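Local coordinates for protein arginine N-methyltransferase SFM1 (Saccharomyces cerevisiae, PDB 5C74), which transfers a single methyl group from S-adenosyl-L-methionine to an arginine side chain of ribosomal protein S3, at residues L72-L83 / T97-G105; E10-S21 / D45-L53. All blocks are in the same frame, centred on the assembly; numbering follows the deposited sequence.

Contact 1 of 2, residues L72-L83 / T97-G105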
loop_
_atom_site.group_PDB
_atom_site.type_symbol
_atom_site.label_atom_id
_atom_site.label_comp_id
_atom_site.label_asym_id
_atom_site.label_seq_id
_atom_site.Cartn_x
_atom_site.Cartn_y
_atom_site.Cartn_z
ATOM N N LEU A 72 -21.324 7.366 16.503
ATOM C CA LEU A 72 -21.389 5.903 16.539
ATOM C C LEU A 72 -21.926 5.379 17.865
ATOM O O LEU A 72 -21.684 5.974 18.917
ATOM C CB LEU A 72 -20.006 5.284 16.277
ATOM C CG LEU A 72 -19.433 5.487 14.870
ATOM C CD1 LEU A 72 -18.001 4.975 14.788
ATOM C CD2 LEU A 72 -20.293 4.786 13.835
ATOM N N GLU A 73 -22.641 4.253 17.825
ATOM C CA GLU A 73 -23.062 3.636 19.078
ATOM C C GLU A 73 -21.819 3.141 19.801
ATOM O O GLU A 73 -20.819 2.807 19.155
ATOM C CB GLU A 73 -24.059 2.504 18.846
ATOM C CG GLU A 73 -23.468 1.207 18.387
ATOM C CD GLU A 73 -24.529 0.119 18.259
ATOM O OE1 GLU A 73 -24.729 -0.380 17.135
ATOM O OE2 GLU A 73 -25.164 -0.230 19.281
ATOM N N LEU A 74 -21.862 3.147 21.134
ATOM C CA LEU A 74 -20.711 2.730 21.939
ATOM C C LEU A 74 -20.307 1.291 21.652
ATOM O O LEU A 74 -21.168 0.447 21.446
ATOM C CB LEU A 74 -21.020 2.874 23.429
ATOM C CG LEU A 74 -21.191 4.305 23.941
ATOM C CD1 LEU A 74 -21.540 4.291 25.420
ATOM C CD2 LEU A 74 -19.915 5.116 23.679
ATOM N N LEU A 75 -19.000 1.021 21.642
ATOM C CA LEU A 75 -18.505 -0.358 21.676
ATOM C C LEU A 75 -18.755 -0.913 23.072
ATOM O O LEU A 75 -18.191 -0.430 24.061
ATOM C CB LEU A 75 -17.012 -0.442 21.339
ATOM C CG LEU A 75 -16.590 -0.490 19.871
ATOM C CD1 LEU A 75 -16.970 0.779 19.136
ATOM C CD2 LEU A 75 -15.076 -0.716 19.794
ATOM N N LYS A 76 -19.605 -1.927 23.158
ATOM C CA LYS A 76 -19.976 -2.471 24.456
ATOM C C LYS A 76 -19.319 -3.815 24.700
ATOM O O LYS A 76 -19.172 -4.619 23.782
ATOM C CB LYS A 76 -21.499 -2.591 24.547
ATOM C CG LYS A 76 -22.200 -1.239 24.639
ATOM C CD LYS A 76 -23.719 -1.392 24.583
ATOM C CE LYS A 76 -24.187 -1.823 23.198
ATOM N NZ LYS A 76 -24.029 -0.722 22.199
ATOM N N ASP A 77 -18.911 -4.052 25.939
ATOM C CA ASP A 77 -18.247 -5.300 26.275
ATOM C C ASP A 77 -19.107 -6.503 25.884
ATOM O O ASP A 77 -20.314 -6.544 26.156
ATOM C CB ASP A 77 -17.907 -5.334 27.768
ATOM C CG ASP A 77 -16.757 -4.396 28.130
ATOM O OD1 ASP A 77 -16.086 -3.860 27.214
ATOM O OD2 ASP A 77 -16.509 -4.210 29.340
ATOM N N GLY A 78 -18.479 -7.458 25.203
ATOM C CA GLY A 78 -19.149 -8.665 24.763
ATOM C C GLY A 78 -19.991 -8.477 23.517
ATOM O O GLY A 78 -20.545 -9.443 22.999
ATOM N N ARG A 79 -20.086 -7.247 23.020
ATOM C CA ARG A 79 -20.885 -6.995 21.820
ATOM C C ARG A 79 -20.000 -6.605 20.638
ATOM O O ARG A 79 -20.488 -6.091 19.631
ATOM C CB ARG A 79 -21.941 -5.907 22.085
ATOM C CG ARG A 79 -22.881 -6.263 23.245
ATOM C CD ARG A 79 -24.126 -5.361 23.266
ATOM N NE ARG A 79 -24.744 -5.336 21.945
ATOM C CZ ARG A 79 -25.648 -6.218 21.520
ATOM N NH1 ARG A 79 -26.089 -7.177 22.331
ATOM N NH2 ARG A 79 -26.134 -6.126 20.287
ATOM N N VAL A 80 -18.702 -6.861 20.766
ATOM C CA VAL A 80 -17.779 -6.640 19.649
ATOM C C VAL A 80 -17.176 -7.975 19.228
ATOM O O VAL A 80 -16.538 -8.653 20.031
ATOM C CB VAL A 80 -16.667 -5.639 20.031
ATOM C CG1 VAL A 80 -15.731 -5.427 18.867
ATOM C CG2 VAL A 80 -17.284 -4.292 20.485
ATOM N N CYS A 81 -17.401 -8.352 17.974
ATOM C CA CYS A 81 -16.935 -9.621 17.443
ATOM C C CYS A 81 -15.561 -9.475 16.808
ATOM O O CYS A 81 -15.299 -8.517 16.084
ATOM C CB CYS A 81 -17.933 -10.165 16.416
ATOM S SG CYS A 81 -17.411 -11.742 15.710
ATOM N N LEU A 82 -14.672 -10.419 17.084
ATOM C CA LEU A 82 -13.361 -10.393 16.452
ATOM C C LEU A 82 -13.252 -11.560 15.476
ATOM O O LEU A 82 -13.451 -12.707 15.862
ATOM C CB LEU A 82 -12.251 -10.469 17.501
ATOM C CG LEU A 82 -10.826 -10.596 16.957
ATOM C CD1 LEU A 82 -10.355 -9.267 16.311
ATOM C CD2 LEU A 82 -9.888 -11.019 18.076
ATOM N N LEU A 83 -12.973 -11.268 14.209
ATOM C CA LEU A 83 -12.654 -12.336 13.259
ATOM C C LEU A 83 -11.440 -13.076 13.775
ATOM O O LEU A 83 -10.393 -12.478 14.018
ATOM C CB LEU A 83 -12.366 -11.800 11.855
ATOM C CG LEU A 83 -11.932 -12.914 10.883
ATOM C CD1 LEU A 83 -13.083 -13.912 10.679
ATOM C CD2 LEU A 83 -11.448 -12.358 9.546
ATOM N N THR A 97 -28.160 -10.561 17.021
ATOM C CA THR A 97 -28.583 -9.852 18.235
ATOM C C THR A 97 -27.455 -9.610 19.237
ATOM O O THR A 97 -27.650 -8.911 20.228
ATOM C CB THR A 97 -29.685 -10.628 18.978
ATOM O OG1 THR A 97 -29.157 -11.897 19.387
ATOM C CG2 THR A 97 -30.888 -10.856 18.057
ATOM N N LYS A 98 -26.294 -10.213 18.993
ATOM C CA LYS A 98 -25.222 -10.248 19.983
ATOM C C LYS A 98 -24.165 -9.182 19.763
ATOM O O LYS A 98 -23.527 -8.728 20.717
ATOM C CB LYS A 98 -24.520 -11.618 19.974
ATOM C CG LYS A 98 -25.369 -12.800 20.462
ATOM C CD LYS A 98 -24.496 -14.053 20.605
ATOM C CE LYS A 98 -25.268 -15.235 21.186
ATOM N NZ LYS A 98 -26.143 -15.892 20.181
ATOM N N PHE A 99 -23.951 -8.829 18.499
ATOM C CA PHE A 99 -22.799 -8.015 18.095
ATOM C C PHE A 99 -23.207 -6.734 17.380
ATOM O O PHE A 99 -24.110 -6.752 16.541
ATOM C CB PHE A 99 -21.885 -8.822 17.168
ATOM C CG PHE A 99 -21.358 -10.095 17.778
ATOM C CD1 PHE A 99 -20.748 -10.091 19.023
ATOM C CD2 PHE A 99 -21.475 -11.299 17.097
ATOM C CE1 PHE A 99 -20.258 -11.266 19.584
ATOM C CE2 PHE A 99 -20.991 -12.475 17.645
ATOM C CZ PHE A 99 -20.385 -12.462 18.891
ATOM N N ASP A 100 -22.517 -5.635 17.687
ATOM C CA ASP A 100 -22.736 -4.356 17.012
ATOM C C ASP A 100 -21.582 -4.024 16.067
ATOM O O ASP A 100 -21.771 -3.314 15.078
ATOM C CB ASP A 100 -22.894 -3.238 18.035
ATOM C CG ASP A 100 -23.981 -3.537 19.043
ATOM O OD1 ASP A 100 -25.062 -3.961 18.609
ATOM O OD2 ASP A 100 -23.745 -3.376 20.254
ATOM N N TYR A 101 -20.397 -4.556 16.387
ATOM C CA TYR A 101 -19.170 -4.321 15.619
ATOM C C TYR A 101 -18.479 -5.627 15.291
ATOM O O TYR A 101 -18.545 -6.576 16.065
ATOM C CB TYR A 101 -18.195 -3.433 16.398
ATOM C CG TYR A 101 -18.689 -2.014 16.531
ATOM C CD1 TYR A 101 -18.402 -1.073 15.553
ATOM C CD2 TYR A 101 -19.437 -1.617 17.634
ATOM C CE1 TYR A 101 -18.842 0.250 15.670
ATOM C CE2 TYR A 101 -19.894 -0.301 17.759
ATOM C CZ TYR A 101 -19.590 0.619 16.771
ATOM O OH TYR A 101 -20.031 1.911 16.886
ATOM N N PHE A 102 -17.796 -5.646 14.148
ATOM C CA PHE A 102 -17.037 -6.803 13.688
ATOM C C PHE A 102 -15.644 -6.286 13.373
ATOM O O PHE A 102 -15.498 -5.340 12.602
ATOM C CB PHE A 102 -17.683 -7.424 12.446
ATOM C CG PHE A 102 -17.076 -8.740 12.041
ATOM C CD1 PHE A 102 -15.981 -8.784 11.188
ATOM C CD2 PHE A 102 -17.606 -9.932 12.504
ATOM C CE1 PHE A 102 -15.430 -9.996 10.804
ATOM C CE2 PHE A 102 -17.050 -11.153 12.116
ATOM C CZ PHE A 102 -15.965 -11.177 11.272
ATOM N N VAL A 103 -14.634 -6.889 13.987
ATOM C CA VAL A 103 -13.273 -6.347 13.944
ATOM C C VAL A 103 -12.310 -7.238 13.156
ATOM O O VAL A 103 -12.272 -8.443 13.358
ATOM C CB VAL A 103 -12.724 -6.172 15.364
ATOM C CG1 VAL A 103 -11.284 -5.688 15.329
ATOM C CG2 VAL A 103 -13.615 -5.203 16.158
ATOM N N PHE A 104 -11.553 -6.633 12.247
ATOM C CA PHE A 104 -10.457 -7.310 11.562
ATOM C C PHE A 104 -9.183 -6.883 12.239
ATOM O O PHE A 104 -8.792 -5.712 12.146
ATOM C CB PHE A 104 -10.411 -6.958 10.077
ATOM C CG PHE A 104 -11.575 -7.480 9.304
ATOM C CD1 PHE A 104 -12.791 -6.806 9.324
ATOM C CD2 PHE A 104 -11.464 -8.652 8.572
ATOM C CE1 PHE A 104 -13.875 -7.291 8.620
ATOM C CE2 PHE A 104 -12.539 -9.141 7.862
ATOM C CZ PHE A 104 -13.744 -8.462 7.883
ATOM N N GLY A 105 -8.559 -7.816 12.944
ATOM C CA GLY A 105 -7.324 -7.549 13.655
ATOM C C GLY A 105 -6.211 -7.220 12.681
ATOM O O GLY A 105 -6.222 -7.658 11.529
HETATM O O HOH W 1 -21.067 -2.594 20.827
HETATM O O HOH W 2 -23.340 -10.370 23.056
HETATM O O HOH W 3 -8.745 -10.637 13.315
#

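Contact 2 of 2, residues E10-S21 / D45-L53. With SO4 (sulfate ion), chain C.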
loop_
_atom_site.group_PDB
_atom_site.type_symbol
_atom_site.label_atom_id
_atom_site.label_comp_id
_atom_site.label_asym_id
_atom_site.label_seq_id
_atom_site.Cartn_x
_atom_site.Cartn_y
_atom_site.Cartn_z
ATOM N N GLU A 10 2.125 1.395 7.188
ATOM C CA GLU A 10 2.268 2.633 6.459
ATOM C C GLU A 10 1.779 2.414 5.028
ATOM O O GLU A 10 2.124 1.413 4.407
ATOM C CB GLU A 10 3.732 3.073 6.463
ATOM C CG GLU A 10 3.970 4.395 5.805
ATOM C CD GLU A 10 3.237 5.509 6.506
ATOM O OE1 GLU A 10 2.734 6.412 5.805
ATOM O OE2 GLU A 10 3.171 5.476 7.755
ATOM N N GLY A 11 0.973 3.337 4.515
ATOM C CA GLY A 11 0.607 3.311 3.112
ATOM C C GLY A 11 -0.629 2.502 2.770
ATOM O O GLY A 11 -1.062 1.639 3.533
ATOM N N PHE A 12 -1.190 2.800 1.605
ATOM C CA PHE A 12 -2.325 2.076 1.056
ATOM C C PHE A 12 -1.946 1.555 -0.313
ATOM O O PHE A 12 -1.796 2.337 -1.240
ATOM C CB PHE A 12 -3.553 2.981 0.928
ATOM C CG PHE A 12 -4.098 3.466 2.244
ATOM C CD1 PHE A 12 -3.453 4.475 2.949
ATOM C CD2 PHE A 12 -5.273 2.933 2.755
ATOM C CE1 PHE A 12 -3.954 4.932 4.156
ATOM C CE2 PHE A 12 -5.786 3.385 3.970
ATOM C CZ PHE A 12 -5.125 4.375 4.670
ATOM N N SER A 13 -1.798 0.246 -0.435
ATOM C CA SER A 13 -1.520 -0.344 -1.740
ATOM C C SER A 13 -2.732 -0.192 -2.653
ATOM O O SER A 13 -3.855 -0.008 -2.182
ATOM C CB SER A 13 -1.161 -1.805 -1.590
ATOM O OG SER A 13 -2.313 -2.524 -1.196
ATOM N N GLU A 14 -2.512 -0.268 -3.960
ATOM C CA GLU A 14 -3.605 -0.063 -4.893
ATOM C C GLU A 14 -4.700 -1.107 -4.681
ATOM O O GLU A 14 -5.886 -0.766 -4.700
ATOM C CB GLU A 14 -3.088 -0.088 -6.337
ATOM C CG GLU A 14 -4.154 0.158 -7.392
ATOM C CD GLU A 14 -4.801 1.543 -7.306
ATOM O OE1 GLU A 14 -4.232 2.458 -6.660
ATOM O OE2 GLU A 14 -5.889 1.709 -7.899
ATOM N N TRP A 15 -4.324 -2.361 -4.428
ATOM C CA TRP A 15 -5.355 -3.384 -4.256
ATOM C C TRP A 15 -6.141 -3.142 -2.968
ATOM O O TRP A 15 -7.359 -3.364 -2.941
ATOM C CB TRP A 15 -4.765 -4.809 -4.275
ATOM C CG TRP A 15 -3.818 -5.183 -3.158
ATOM C CD1 TRP A 15 -2.450 -5.118 -3.177
ATOM C CD2 TRP A 15 -4.174 -5.725 -1.882
ATOM N NE1 TRP A 15 -1.937 -5.577 -1.984
ATOM C CE2 TRP A 15 -2.977 -5.963 -1.174
ATOM C CE3 TRP A 15 -5.396 -6.028 -1.261
ATOM C CZ2 TRP A 15 -2.960 -6.491 0.118
ATOM C CZ3 TRP A 15 -5.379 -6.562 0.026
ATOM C CH2 TRP A 15 -4.168 -6.779 0.699
ATOM N N VAL A 16 -5.471 -2.650 -1.926
ATOM C CA VAL A 16 -6.170 -2.294 -0.679
ATOM C C VAL A 16 -7.149 -1.132 -0.896
ATOM O O VAL A 16 -8.273 -1.123 -0.372
ATOM C CB VAL A 16 -5.166 -1.918 0.441
ATOM C CG1 VAL A 16 -5.849 -1.173 1.563
ATOM C CG2 VAL A 16 -4.465 -3.157 0.987
ATOM N N ILE A 17 -6.738 -0.148 -1.685
ATOM C CA ILE A 17 -7.636 0.972 -1.994
ATOM C C ILE A 17 -8.876 0.472 -2.735
ATOM O O ILE A 17 -10.000 0.896 -2.451
ATOM C CB ILE A 17 -6.919 2.050 -2.828
ATOM C CG1 ILE A 17 -5.829 2.718 -1.972
ATOM C CG2 ILE A 17 -7.927 3.094 -3.347
ATOM C CD1 ILE A 17 -4.874 3.645 -2.782
ATOM N N LEU A 18 -8.683 -0.449 -3.669
ATOM C CA LEU A 18 -9.828 -0.996 -4.380
ATOM C C LEU A 18 -10.733 -1.778 -3.429
ATOM O O LEU A 18 -11.965 -1.669 -3.523
ATOM C CB LEU A 18 -9.382 -1.888 -5.542
ATOM C CG LEU A 18 -8.577 -1.168 -6.631
ATOM C CD1 LEU A 18 -8.227 -2.170 -7.750
ATOM C CD2 LEU A 18 -9.379 0.001 -7.189
ATOM N N GLU A 19 -10.135 -2.557 -2.522
ATOM C CA GLU A 19 -10.941 -3.325 -1.561
ATOM C C GLU A 19 -11.691 -2.427 -0.598
ATOM O O GLU A 19 -12.895 -2.626 -0.370
ATOM C CB GLU A 19 -10.074 -4.314 -0.786
ATOM C CG GLU A 19 -9.566 -5.430 -1.703
ATOM C CD GLU A 19 -9.059 -6.667 -0.963
ATOM O OE1 GLU A 19 -8.897 -6.625 0.287
ATOM O OE2 GLU A 19 -8.840 -7.688 -1.656
ATOM N N TYR A 20 -11.005 -1.444 -0.029
ATOM C CA TYR A 20 -11.689 -0.500 0.868
ATOM C C TYR A 20 -12.799 0.266 0.149
ATOM O O TYR A 20 -13.857 0.515 0.731
ATOM C CB TYR A 20 -10.696 0.496 1.481
ATOM C CG TYR A 20 -9.765 -0.099 2.518
ATOM C CD1 TYR A 20 -9.911 -1.414 2.970
ATOM C CD2 TYR A 20 -8.744 0.667 3.068
ATOM C CE1 TYR A 20 -9.044 -1.935 3.922
ATOM C CE2 TYR A 20 -7.884 0.154 4.006
ATOM C CZ TYR A 20 -8.036 -1.131 4.441
ATOM O OH TYR A 20 -7.153 -1.593 5.385
ATOM N N SER A 21 -12.557 0.655 -1.106
ATOM C CA SER A 21 -13.565 1.366 -1.879
ATOM C C SER A 21 -14.802 0.503 -2.047
ATOM O O SER A 21 -15.921 0.999 -1.940
ATOM C CB SER A 21 -13.036 1.766 -3.260
ATOM O OG SER A 21 -11.949 2.663 -3.133
ATOM N N ASP A 45 -2.207 11.707 3.987
ATOM C CA ASP A 45 -1.769 10.342 3.703
ATOM C C ASP A 45 -2.887 9.431 3.205
ATOM O O ASP A 45 -2.626 8.298 2.776
ATOM C CB ASP A 45 -1.144 9.718 4.947
ATOM C CG ASP A 45 0.138 10.416 5.370
ATOM O OD1 ASP A 45 1.093 10.411 4.573
ATOM O OD2 ASP A 45 0.204 10.940 6.504
ATOM N N ILE A 46 -4.123 9.903 3.279
ATOM C CA ILE A 46 -5.261 9.072 2.885
ATOM C C ILE A 46 -5.546 9.239 1.402
ATOM O O ILE A 46 -5.673 10.366 0.921
ATOM C CB ILE A 46 -6.524 9.425 3.694
ATOM C CG1 ILE A 46 -6.180 9.544 5.183
ATOM C CG2 ILE A 46 -7.630 8.390 3.458
ATOM C CD1 ILE A 46 -5.743 8.226 5.827
ATOM N N PRO A 47 -5.636 8.118 0.661
ATOM C CA PRO A 47 -5.890 8.208 -0.781
ATOM C C PRO A 47 -7.111 9.083 -1.087
ATOM O O PRO A 47 -8.121 8.995 -0.387
ATOM C CB PRO A 47 -6.128 6.746 -1.189
ATOM C CG PRO A 47 -5.284 5.957 -0.206
ATOM C CD PRO A 47 -5.395 6.730 1.100
ATOM N N GLN A 48 -7.009 9.922 -2.112
ATOM C CA GLN A 48 -8.108 10.816 -2.478
ATOM C C GLN A 48 -9.408 10.073 -2.774
ATOM O O GLN A 48 -10.496 10.570 -2.468
ATOM C CB GLN A 48 -7.728 11.668 -3.691
ATOM C CG GLN A 48 -6.721 12.766 -3.386
ATOM C CD GLN A 48 -7.256 13.784 -2.397
ATOM O OE1 GLN A 48 -6.660 14.020 -1.348
ATOM N NE2 GLN A 48 -8.387 14.389 -2.728
ATOM N N ARG A 49 -9.300 8.892 -3.372
ATOM C CA ARG A 49 -10.486 8.110 -3.688
ATOM C C ARG A 49 -11.230 7.725 -2.413
ATOM O O ARG A 49 -12.468 7.726 -2.378
ATOM C CB ARG A 49 -10.104 6.870 -4.505
ATOM C CG ARG A 49 -9.961 7.175 -5.996
ATOM C CD ARG A 49 -9.255 6.028 -6.739
ATOM N NE ARG A 49 -7.877 5.834 -6.281
ATOM C CZ ARG A 49 -7.194 4.710 -6.479
ATOM N NH1 ARG A 49 -7.768 3.697 -7.131
ATOM N NH2 ARG A 49 -5.951 4.591 -6.031
ATOM N N LEU A 50 -10.483 7.433 -1.353
ATOM C CA LEU A 50 -11.117 7.001 -0.110
ATOM C C LEU A 50 -11.693 8.198 0.657
ATOM O O LEU A 50 -12.764 8.110 1.264
ATOM C CB LEU A 50 -10.125 6.228 0.754
ATOM C CG LEU A 50 -9.625 4.927 0.097
ATOM C CD1 LEU A 50 -8.581 4.250 0.961
ATOM C CD2 LEU A 50 -10.792 3.960 -0.169
ATOM N N LEU A 51 -10.974 9.309 0.637
ATOM C CA LEU A 51 -11.506 10.537 1.226
ATOM C C LEU A 51 -12.826 10.926 0.558
ATOM O O LEU A 51 -13.798 11.254 1.237
ATOM C CB LEU A 51 -10.486 11.661 1.109
ATOM C CG LEU A 51 -9.271 11.519 2.032
ATOM C CD1 LEU A 51 -8.279 12.659 1.795
ATOM C CD2 LEU A 51 -9.676 11.441 3.498
ATOM N N LYS A 52 -12.877 10.857 -0.771
ATOM C CA LYS A 52 -14.097 11.236 -1.478
ATOM C C LYS A 52 -15.244 10.295 -1.145
ATOM O O LYS A 52 -16.410 10.692 -1.183
ATOM C CB LYS A 52 -13.865 11.279 -2.991
ATOM C CG LYS A 52 -12.909 12.394 -3.400
ATOM C CD LYS A 52 -12.983 12.699 -4.884
ATOM C CE LYS A 52 -11.972 13.774 -5.263
ATOM N NZ LYS A 52 -10.577 13.310 -5.023
ATOM N N LEU A 53 -14.922 9.057 -0.795
ATOM C CA LEU A 53 -15.957 8.102 -0.408
ATOM C C LEU A 53 -16.347 8.232 1.074
ATOM O O LEU A 53 -17.239 7.537 1.556
ATOM C CB LEU A 53 -15.500 6.670 -0.712
ATOM C CG LEU A 53 -15.583 6.266 -2.191
ATOM C CD1 LEU A 53 -14.954 4.882 -2.444
ATOM C CD2 LEU A 53 -17.032 6.273 -2.653
HETATM S S SO4 C . -5.543 8.188 -4.876
HETATM O O1 SO4 C . -4.740 6.966 -4.805
HETATM O O2 SO4 C . -4.947 9.149 -3.965
HETATM O O3 SO4 C . -6.918 7.896 -4.489
HETATM O O4 SO4 C . -5.533 8.735 -6.226
#

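Contact 1 of 2, residues L72-L83 / T97-G105
Tyr101 lays one face of its ring under Leu75, whose CD1 stands 3.6 Å from the ring centroid in a CH-pi contact. At the ring's edge the hydroxyl donates to the backbone O of Glu73, OH to O 2.6 Å, so that Glu73 O, which also accepts from Asn66 ND2, holds the phenol end in place. Next door Asp100 is the hub of a salt-bridge network. Arg79 grips it side-on, NE to OD2 at 2.8 Å and NH2 to OD1 at 2.9 Å, both oxygens lying in the guanidinium plane although the carboxylate is turned 38° from it. The outer NH1 and NH2 share Thr97 O, and Lys98 O lies over one guanidinium face. Lys76 NZ adds a weak bond to Asp100 OD2 and also pairs with Glu73, whose other oxygen is held by Lys2; the two lysines probably ease the approach of the carboxylates. Further along, the parallel strands are joined by hydrogen bonds from Cys81 N to Tyr101 O (2.8 Å) and Val103 N to Cys81 O (2.7 Å). Cys81 puts CB over the Phe99 ring, 3.7 Å from its centroid; chi1 of 180° carries SG on to Phe102. Strands 80-83 and 101-104 are interior neighbours of the parallel sheet, flanked by 128-131 and 2-6; helix 140-151 packs on Phe102 and Phe104.

Contact 2 of 2, residues E10-S21 / D45-L53
Helices 14-21 and 48-52 run nearly parallel, their axes 12° apart and 10.0 Å from each other at closest approach, and side chains rather than backbone bonds bridge them. Ser13 caps the first, its OG accepting from Val16 N. Between the helices Arg49 meets Glu14 end-on: NH2 to OE1 and NH1 to OE2 are both 2.8 Å, with the two flat groups only 10° from coplanar and each oxygen met on its syn side. Glu14 bends at chi2 (63°) to bring its carboxylate round to the arginine. Ile17 CG2 sits over the centre of one guanidinium face, 3.6 Å from Arg49 CZ. A sulfate, probably from the crystallisation liquor, sits at the start of helix 48-52, held by Gln48 N, Arg49 N, and the NE and NH2 of Arg49, which thus serves two anions in its plane. On the loop side, Pro47 CD lies over the Phe12 ring, 3.7 Å from its centroid, while Pro47 CG presses tightly on Ile17 CD1 at 3.5 Å. Leu50 CD2 packs 3.4 Å from Ser21 OG, whose hydroxyl donates back to Ile17 O. Strand 32-35 backs Phe12 and Tyr20 through Leu34, helix 196-205 covers Glu14 through Leu199, and Lys202 NZ of the second subunit hydrogen-bonds to Phe12 O.

Contact 1 lies within the parallel sheet of the SPOUT-clan fold, whereas contact 2 joins two helices beside it; their nearest atoms are about 8 Å apart and they share no segment. Strand 2-6 borders 101-104 on the sheet, and strand 32-35, beyond it, backs segment 10-21 of contact 2, so one sheet links both places. Backbone hydrogen bonds hold the strands of 72-83 / 97-105, while 10-21 / 45-53 is joined by side-chain packing and a salt bridge, with no backbone hydrogen bond across it. Both are partly buried and combine apolar packing with an arginine-carboxylate pair: in contact 1 the pair belongs to a wider charge network, in contact 2 to a sulfate site. Only contact 2 meets the second subunit.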